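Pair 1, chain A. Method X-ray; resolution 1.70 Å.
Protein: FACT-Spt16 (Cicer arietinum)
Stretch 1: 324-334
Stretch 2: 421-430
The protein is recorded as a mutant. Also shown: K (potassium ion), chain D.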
# COMPACT_ATOMS: atom_id res chain seq x y z
N ILE A 324 -6.97 32.26 0.19
CA ILE A 324 -7.72 31.07 0.58
C ILE A 324 -6.84 29.85 0.39
O ILE A 324 -6.78 28.96 1.24
CB ILE A 324 -9.01 30.93 -0.23
CG1 ILE A 324 -9.90 32.16 0.00
CG2 ILE A 324 -9.75 29.66 0.16
CD1 ILE A 324 -11.23 32.11 -0.72
N GLN A 325 -6.14 29.82 -0.74
CA GLN A 325 -5.22 28.70 -1.04
C GLN A 325 -4.12 28.65 0.01
O GLN A 325 -3.73 27.57 0.45
CB GLN A 325 -4.61 28.86 -2.43
CG GLN A 325 -5.62 28.73 -3.60
CD GLN A 325 -5.05 29.20 -4.92
OE1 GLN A 325 -4.19 30.08 -4.96
NE2 GLN A 325 -5.54 28.62 -6.02
N SER A 326 -3.63 29.82 0.43
CA SER A 326 -2.55 29.89 1.40
C SER A 326 -3.01 29.42 2.76
O SER A 326 -2.34 28.61 3.40
CB SER A 326 -2.05 31.34 1.53
OG SER A 326 -1.50 31.80 0.31
N LYS A 327 -4.15 29.95 3.20
CA LYS A 327 -4.72 29.55 4.49
C LYS A 327 -5.02 28.05 4.50
O LYS A 327 -4.68 27.35 5.46
CB LYS A 327 -6.01 30.32 4.79
CG LYS A 327 -6.69 29.84 6.07
CD LYS A 327 -7.99 30.57 6.38
CE LYS A 327 -8.63 30.00 7.66
NZ LYS A 327 -9.94 30.62 8.01
N ALA A 328 -5.67 27.56 3.45
CA ALA A 328 -6.03 26.16 3.41
C ALA A 328 -4.79 25.28 3.52
O ALA A 328 -4.81 24.24 4.18
CB ALA A 328 -6.78 25.84 2.14
N TYR A 329 -3.71 25.69 2.87
CA TYR A 329 -2.50 24.89 2.93
C TYR A 329 -1.95 24.86 4.35
O TYR A 329 -1.55 23.81 4.84
CB TYR A 329 -1.43 25.34 1.93
CG TYR A 329 -0.20 24.47 2.05
CD1 TYR A 329 0.85 24.84 2.87
CD2 TYR A 329 -0.11 23.26 1.37
CE1 TYR A 329 1.95 24.04 3.01
CE2 TYR A 329 0.99 22.44 1.52
CZ TYR A 329 2.02 22.84 2.34
OH TYR A 329 3.11 22.05 2.48
N GLU A 330 -1.92 26.02 5.00
CA GLU A 330 -1.42 26.10 6.37
C GLU A 330 -2.24 25.21 7.29
O GLU A 330 -1.67 24.49 8.14
CB GLU A 330 -1.44 27.55 6.87
CG GLU A 330 -0.48 28.45 6.12
CD GLU A 330 -0.36 29.82 6.75
OE1 GLU A 330 0.72 30.14 7.27
OE2 GLU A 330 -1.35 30.57 6.72
N VAL A 331 -3.56 25.23 7.10
CA VAL A 331 -4.47 24.42 7.90
C VAL A 331 -4.27 22.92 7.63
O VAL A 331 -4.23 22.10 8.56
CB VAL A 331 -5.93 24.82 7.68
CG1 VAL A 331 -6.87 23.91 8.45
CG2 VAL A 331 -6.14 26.28 8.11
N LEU A 332 -4.13 22.57 6.35
CA LEU A 332 -3.88 21.18 5.98
C LEU A 332 -2.60 20.65 6.62
O LEU A 332 -2.57 19.53 7.12
CB LEU A 332 -3.80 21.02 4.46
CG LEU A 332 -3.58 19.56 4.04
CD1 LEU A 332 -4.80 18.74 4.44
CD2 LEU A 332 -3.36 19.47 2.53
N LEU A 333 -1.54 21.45 6.57
CA LEU A 333 -0.28 21.05 7.19
C LEU A 333 -0.42 20.80 8.70
O LEU A 333 0.07 19.80 9.22
CB LEU A 333 0.81 22.10 6.90
CG LEU A 333 2.16 21.89 7.59
CD1 LEU A 333 2.76 20.53 7.24
CD2 LEU A 333 3.10 23.00 7.17
N LYS A 334 -1.11 21.71 9.38
CA LYS A 334 -1.30 21.58 10.83
C LYS A 334 -2.16 20.35 11.13
O LYS A 334 -1.91 19.63 12.10
CB LYS A 334 -1.95 22.87 11.37
CG LYS A 334 -2.14 22.92 12.87
CD LYS A 334 -2.71 24.30 13.25
CE LYS A 334 -3.06 24.39 14.73
NZ LYS A 334 -3.53 25.77 15.06
N LYS A 421 -8.19 29.51 -13.32
CA LYS A 421 -8.12 28.13 -13.75
C LYS A 421 -8.38 27.18 -12.57
O LYS A 421 -8.95 26.10 -12.75
CB LYS A 421 -6.73 27.87 -14.32
CG LYS A 421 -6.53 26.51 -14.92
CD LYS A 421 -6.79 26.56 -16.41
CE LYS A 421 -6.46 25.23 -17.07
NZ LYS A 421 -7.18 25.11 -18.37
N ASN A 422 -7.95 27.60 -11.39
CA ASN A 422 -8.10 26.82 -10.16
C ASN A 422 -9.27 27.28 -9.30
O ASN A 422 -9.21 27.16 -8.07
CB ASN A 422 -6.79 26.88 -9.35
CG ASN A 422 -5.67 26.04 -9.97
OD1 ASN A 422 -5.62 24.83 -9.78
ND2 ASN A 422 -4.78 26.68 -10.72
N LYS A 423 -10.31 27.80 -9.95
CA LYS A 423 -11.58 28.17 -9.32
C LYS A 423 -11.99 27.15 -8.28
O LYS A 423 -12.36 27.49 -7.15
CB LYS A 423 -12.68 28.28 -10.39
CG LYS A 423 -14.10 28.23 -9.83
CD LYS A 423 -15.15 28.36 -10.93
CE LYS A 423 -16.56 28.14 -10.38
NZ LYS A 423 -17.59 28.55 -11.38
N VAL A 424 -11.89 25.88 -8.66
CA VAL A 424 -12.02 24.79 -7.71
C VAL A 424 -10.65 24.12 -7.67
O VAL A 424 -10.08 23.79 -8.72
CB VAL A 424 -13.09 23.80 -8.17
CG1 VAL A 424 -13.20 22.65 -7.21
CG2 VAL A 424 -14.43 24.50 -8.32
N PHE A 425 -10.09 23.96 -6.47
CA PHE A 425 -8.77 23.35 -6.34
C PHE A 425 -8.74 22.36 -5.19
O PHE A 425 -9.65 22.31 -4.37
CB PHE A 425 -7.69 24.42 -6.12
CG PHE A 425 -7.75 25.09 -4.78
CD1 PHE A 425 -8.63 26.14 -4.56
CD2 PHE A 425 -6.92 24.69 -3.74
CE1 PHE A 425 -8.69 26.77 -3.32
CE2 PHE A 425 -6.97 25.30 -2.51
CZ PHE A 425 -7.85 26.35 -2.29
N SER A 426 -7.68 21.55 -5.14
CA SER A 426 -7.49 20.63 -4.03
C SER A 426 -6.06 20.76 -3.52
O SER A 426 -5.22 21.37 -4.18
CB SER A 426 -7.79 19.18 -4.48
OG SER A 426 -9.14 19.07 -4.93
N LEU A 427 -5.81 20.22 -2.33
CA LEU A 427 -4.47 20.21 -1.73
C LEU A 427 -4.23 18.84 -1.12
O LEU A 427 -5.17 18.21 -0.66
CB LEU A 427 -4.36 21.25 -0.61
CG LEU A 427 -4.71 22.70 -0.96
CD1 LEU A 427 -4.82 23.53 0.33
CD2 LEU A 427 -3.69 23.31 -1.88
N LEU A 428 -2.97 18.41 -1.09
CA LEU A 428 -2.62 17.08 -0.59
C LEU A 428 -1.25 17.05 0.07
O LEU A 428 -0.27 17.59 -0.48
CB LEU A 428 -2.68 16.07 -1.74
CG LEU A 428 -2.31 14.64 -1.36
CD1 LEU A 428 -3.37 14.06 -0.43
CD2 LEU A 428 -2.22 13.81 -2.64
N LEU A 429 -1.18 16.42 1.24
CA LEU A 429 0.09 16.16 1.91
C LEU A 429 0.15 14.70 2.30
O LEU A 429 -0.80 14.17 2.88
CB LEU A 429 0.24 17.03 3.16
CG LEU A 429 0.58 18.50 2.94
CD1 LEU A 429 0.56 19.24 4.27
CD2 LEU A 429 1.96 18.61 2.31
N ALA A 430 1.26 14.04 2.00
CA ALA A 430 1.44 12.66 2.44
C ALA A 430 2.85 12.40 2.89
O ALA A 430 3.81 12.90 2.28
CB ALA A 430 1.04 11.66 1.35
K K D . -5.54 29.52 -11.17
O HOH W 1 -5.79 31.12 -13.62

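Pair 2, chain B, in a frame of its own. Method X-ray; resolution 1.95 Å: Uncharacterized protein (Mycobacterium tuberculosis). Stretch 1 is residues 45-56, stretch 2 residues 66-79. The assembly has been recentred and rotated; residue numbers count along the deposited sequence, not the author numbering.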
# COMPACT_ATOMS: atom_id res chain seq x y z
N SER B 45 4.14 -34.66 15.70
CA SER B 45 2.89 -35.41 15.75
C SER B 45 3.13 -36.91 15.60
O SER B 45 3.87 -37.34 14.71
CB SER B 45 1.92 -34.94 14.68
OG SER B 45 0.73 -35.71 14.74
N PRO B 46 2.50 -37.71 16.48
CA PRO B 46 2.60 -39.17 16.47
C PRO B 46 1.71 -39.78 15.40
O PRO B 46 1.77 -40.98 15.14
CB PRO B 46 2.10 -39.56 17.86
CG PRO B 46 1.10 -38.50 18.18
CD PRO B 46 1.63 -37.23 17.56
N TYR B 47 0.88 -38.94 14.78
CA TYR B 47 -0.03 -39.39 13.75
C TYR B 47 0.45 -38.94 12.37
O TYR B 47 -0.23 -39.15 11.37
CB TYR B 47 -1.44 -38.87 14.02
N LEU B 48 1.63 -38.32 12.33
CA LEU B 48 2.19 -37.77 11.09
C LEU B 48 2.25 -38.83 9.99
O LEU B 48 1.72 -38.62 8.90
CB LEU B 48 3.58 -37.19 11.33
CG LEU B 48 4.39 -36.80 10.08
CD1 LEU B 48 3.66 -35.76 9.25
CD2 LEU B 48 5.78 -36.30 10.47
N ALA B 49 2.88 -39.95 10.29
CA ALA B 49 3.05 -41.02 9.31
C ALA B 49 1.71 -41.48 8.74
O ALA B 49 1.56 -41.62 7.52
CB ALA B 49 3.79 -42.20 9.94
N ALA B 50 0.73 -41.69 9.62
CA ALA B 50 -0.58 -42.19 9.20
C ALA B 50 -1.35 -41.13 8.41
O ALA B 50 -2.05 -41.45 7.44
CB ALA B 50 -1.39 -42.64 10.40
N VAL B 51 -1.20 -39.87 8.82
CA VAL B 51 -1.84 -38.77 8.11
C VAL B 51 -1.32 -38.68 6.69
O VAL B 51 -2.10 -38.51 5.75
CB VAL B 51 -1.61 -37.43 8.84
CG1 VAL B 51 -1.85 -36.26 7.90
CG2 VAL B 51 -2.53 -37.33 10.04
N ARG B 52 -0.01 -38.83 6.52
CA ARG B 52 0.60 -38.81 5.20
C ARG B 52 -0.00 -39.91 4.32
O ARG B 52 -0.23 -39.71 3.13
CB ARG B 52 2.12 -38.97 5.28
CG ARG B 52 2.83 -37.84 5.99
CD ARG B 52 4.35 -38.02 5.97
NE ARG B 52 4.93 -37.69 4.67
CZ ARG B 52 6.23 -37.78 4.39
NH1 ARG B 52 7.08 -38.22 5.31
NH2 ARG B 52 6.67 -37.45 3.18
N THR B 53 -0.27 -41.06 4.94
CA THR B 53 -0.81 -42.21 4.22
C THR B 53 -2.25 -41.97 3.79
O THR B 53 -2.64 -42.31 2.67
CB THR B 53 -0.71 -43.49 5.08
OG1 THR B 53 0.67 -43.76 5.36
CG2 THR B 53 -1.32 -44.68 4.36
N ALA B 54 -3.04 -41.38 4.68
CA ALA B 54 -4.44 -41.06 4.39
C ALA B 54 -4.56 -40.12 3.20
O ALA B 54 -5.39 -40.31 2.31
CB ALA B 54 -5.11 -40.45 5.60
N ILE B 55 -3.73 -39.08 3.19
CA ILE B 55 -3.75 -38.10 2.11
C ILE B 55 -3.30 -38.75 0.80
O ILE B 55 -3.92 -38.56 -0.24
CB ILE B 55 -2.85 -36.88 2.44
CG1 ILE B 55 -3.38 -36.13 3.67
CG2 ILE B 55 -2.76 -35.92 1.25
CD1 ILE B 55 -2.45 -35.05 4.18
N ALA B 56 -2.22 -39.53 0.88
CA ALA B 56 -1.65 -40.18 -0.29
C ALA B 56 -2.66 -41.09 -0.97
O ALA B 56 -2.75 -41.12 -2.21
CB ALA B 56 -0.40 -40.96 0.10
N THR B 66 -12.09 -43.08 5.13
CA THR B 66 -12.10 -43.16 6.59
C THR B 66 -11.06 -44.19 7.00
O THR B 66 -11.23 -45.37 6.74
CB THR B 66 -13.48 -43.54 7.14
OG1 THR B 66 -14.39 -42.45 6.93
CG2 THR B 66 -13.41 -43.85 8.62
N SER B 67 -9.96 -43.73 7.59
CA SER B 67 -8.86 -44.62 7.93
C SER B 67 -8.78 -44.76 9.45
O SER B 67 -9.00 -43.79 10.18
CB SER B 67 -7.53 -44.10 7.37
OG SER B 67 -7.60 -43.82 5.99
N ILE B 68 -8.45 -45.95 9.92
CA ILE B 68 -8.40 -46.19 11.35
C ILE B 68 -6.99 -46.59 11.78
O ILE B 68 -6.31 -47.35 11.10
CB ILE B 68 -9.41 -47.29 11.75
CG1 ILE B 68 -10.83 -46.71 11.74
CG2 ILE B 68 -9.09 -47.89 13.11
CD1 ILE B 68 -11.91 -47.77 11.82
N THR B 69 -6.54 -46.03 12.90
CA THR B 69 -5.31 -46.50 13.53
C THR B 69 -5.66 -47.06 14.91
O THR B 69 -5.78 -46.31 15.88
CB THR B 69 -4.26 -45.39 13.65
OG1 THR B 69 -3.92 -44.93 12.34
CG2 THR B 69 -3.01 -45.92 14.33
N PRO B 70 -5.84 -48.38 15.00
CA PRO B 70 -6.24 -49.06 16.24
C PRO B 70 -5.31 -48.75 17.42
O PRO B 70 -5.78 -48.62 18.55
CB PRO B 70 -6.16 -50.54 15.86
CG PRO B 70 -6.40 -50.56 14.39
CD PRO B 70 -5.74 -49.32 13.86
N LYS B 71 -4.02 -48.63 17.14
CA LYS B 71 -3.02 -48.43 18.18
C LYS B 71 -3.31 -47.20 19.02
O LYS B 71 -3.15 -47.23 20.24
CB LYS B 71 -1.62 -48.32 17.55
CG LYS B 71 -0.49 -48.35 18.56
CD LYS B 71 0.80 -47.87 17.93
CE LYS B 71 1.99 -48.17 18.83
NZ LYS B 71 3.18 -47.36 18.44
N HIS B 72 -3.76 -46.13 18.38
CA HIS B 72 -4.03 -44.87 19.08
C HIS B 72 -5.52 -44.55 19.18
O HIS B 72 -5.89 -43.46 19.61
CB HIS B 72 -3.29 -43.72 18.40
CG HIS B 72 -1.81 -43.94 18.29
ND1 HIS B 72 -1.19 -44.21 17.08
CD2 HIS B 72 -0.84 -43.96 19.22
CE1 HIS B 72 0.10 -44.37 17.29
NE2 HIS B 72 0.34 -44.22 18.58
N ASP B 73 -6.35 -45.52 18.80
CA ASP B 73 -7.81 -45.37 18.84
C ASP B 73 -8.26 -44.09 18.13
O ASP B 73 -9.15 -43.37 18.59
CB ASP B 73 -8.32 -45.37 20.28
CG ASP B 73 -9.82 -45.55 20.37
OD1 ASP B 73 -10.42 -46.05 19.38
OD2 ASP B 73 -10.41 -45.19 21.41
N ARG B 74 -7.63 -43.81 16.99
CA ARG B 74 -7.94 -42.60 16.23
C ARG B 74 -8.46 -42.96 14.85
O ARG B 74 -8.16 -44.04 14.32
CB ARG B 74 -6.70 -41.70 16.12
N VAL B 75 -9.24 -42.06 14.27
CA VAL B 75 -9.70 -42.18 12.90
C VAL B 75 -9.27 -40.94 12.12
O VAL B 75 -9.34 -39.82 12.64
CB VAL B 75 -11.23 -42.33 12.81
N ILE B 76 -8.81 -41.16 10.89
CA ILE B 76 -8.44 -40.06 10.01
C ILE B 76 -9.47 -39.97 8.90
O ILE B 76 -9.81 -40.97 8.27
CB ILE B 76 -7.03 -40.27 9.40
CG1 ILE B 76 -6.01 -40.58 10.50
CG2 ILE B 76 -6.61 -39.06 8.58
CD1 ILE B 76 -4.59 -40.76 10.00
N ARG B 77 -10.00 -38.78 8.68
CA ARG B 77 -11.00 -38.63 7.63
C ARG B 77 -10.51 -37.64 6.59
O ARG B 77 -10.00 -36.57 6.93
CB ARG B 77 -12.34 -38.20 8.21
CG ARG B 77 -12.81 -39.12 9.33
CD ARG B 77 -14.23 -38.81 9.74
NE ARG B 77 -15.11 -38.72 8.58
CZ ARG B 77 -16.40 -39.02 8.60
NH1 ARG B 77 -16.96 -39.43 9.74
NH2 ARG B 77 -17.13 -38.91 7.50
N THR B 78 -10.63 -38.02 5.33
CA THR B 78 -10.17 -37.17 4.25
C THR B 78 -11.28 -36.90 3.23
O THR B 78 -12.09 -37.78 2.92
CB THR B 78 -8.95 -37.78 3.53
OG1 THR B 78 -9.24 -39.13 3.14
CG2 THR B 78 -7.73 -37.76 4.43
N GLU B 79 -11.28 -35.68 2.72
CA GLU B 79 -12.23 -35.21 1.72
C GLU B 79 -11.44 -34.62 0.57
O GLU B 79 -10.73 -33.63 0.76
CB GLU B 79 -13.18 -34.16 2.31
CG GLU B 79 -14.10 -34.68 3.38
CD GLU B 79 -15.07 -35.71 2.86
OE1 GLU B 79 -15.50 -35.59 1.70
OE2 GLU B 79 -15.38 -36.65 3.61

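In both pairs a helix packs along a β-strand with the two segments running in roughly the same direction. The axes approach to 8.9 Å in pair 1 and 8.7 Å in pair 2, with signed crossing angles of -28° and -32°, and the backbone atoms of 14 central residues superpose with an RMSD of 0.6 Å. On the helix Ala A328, Tyr A329, Leu A332 and Leu A333 coincide with Ala B50, Val B51, Ala B54 and Ile B55; on the strand Phe A425, Leu A427 and Leu A429 coincide with Arg B74, Ile B76 and Thr B78. No hydrogen bond crosses between the stretches in either pair, so the contact rests on packing.

The closest match in side chains is an alanine against a branched aliphatic residue. Ala A328 CB lies 3.5 Å from Leu A427 CD1, and at the matching positions Ala B50 CB lies 3.7 Å from Ile B76 CD1. Both strand residues have chi1 in m and chi2 in t, which carries CD1 to the helix backbone: Leu A427 CD1 is 3.5 Å from Tyr A329 N, and Ile B76 CD1 is 3.7 Å from Val B51 N.

One helical turn later the solutions diverge. Leu A332 reaches over the strand, its CD2 3.7 Å from Leu A427 CB and 4.1 Å from Leu A429 CG. Its counterpart Ala B54 has a single methyl, yet CB is 3.6 Å from Ile B76 CG2 and 3.9 Å from Thr B78 CG2; the β-branched strand residues supply methyls close to their own backbone. Leu A429, by contrast, extends to the helix, with CD1 3.9 Å from Leu A333 CB and CD2 4.0 Å from Tyr A329 CE2. Thr B78 is shorter, and its CG2 comes no closer to Ile B55 than 4.4 Å, at the backbone N.

The N-terminal ends of the helical stretches differ most. In pair 1 the helix is already under way, and Gln A325 lays its aliphatic portion over one face of the Phe A425 ring, CG standing 3.7 Å from the ring centroid in a CH-π contact. In pair 2 the matching Tyr B47 and Arg B74 are not modelled beyond CB. Here a type I turn leads into the helix, with Ser B45 OG accepting a capping bond from Tyr B47 N at 3.2 Å. Pair 2 also brings in a second strand, from which Thr B69 OG1 approaches Ala B50 CB at 3.9 Å. The buried surface is 497 Å² in pair 1 and 329 Å² in pair 2.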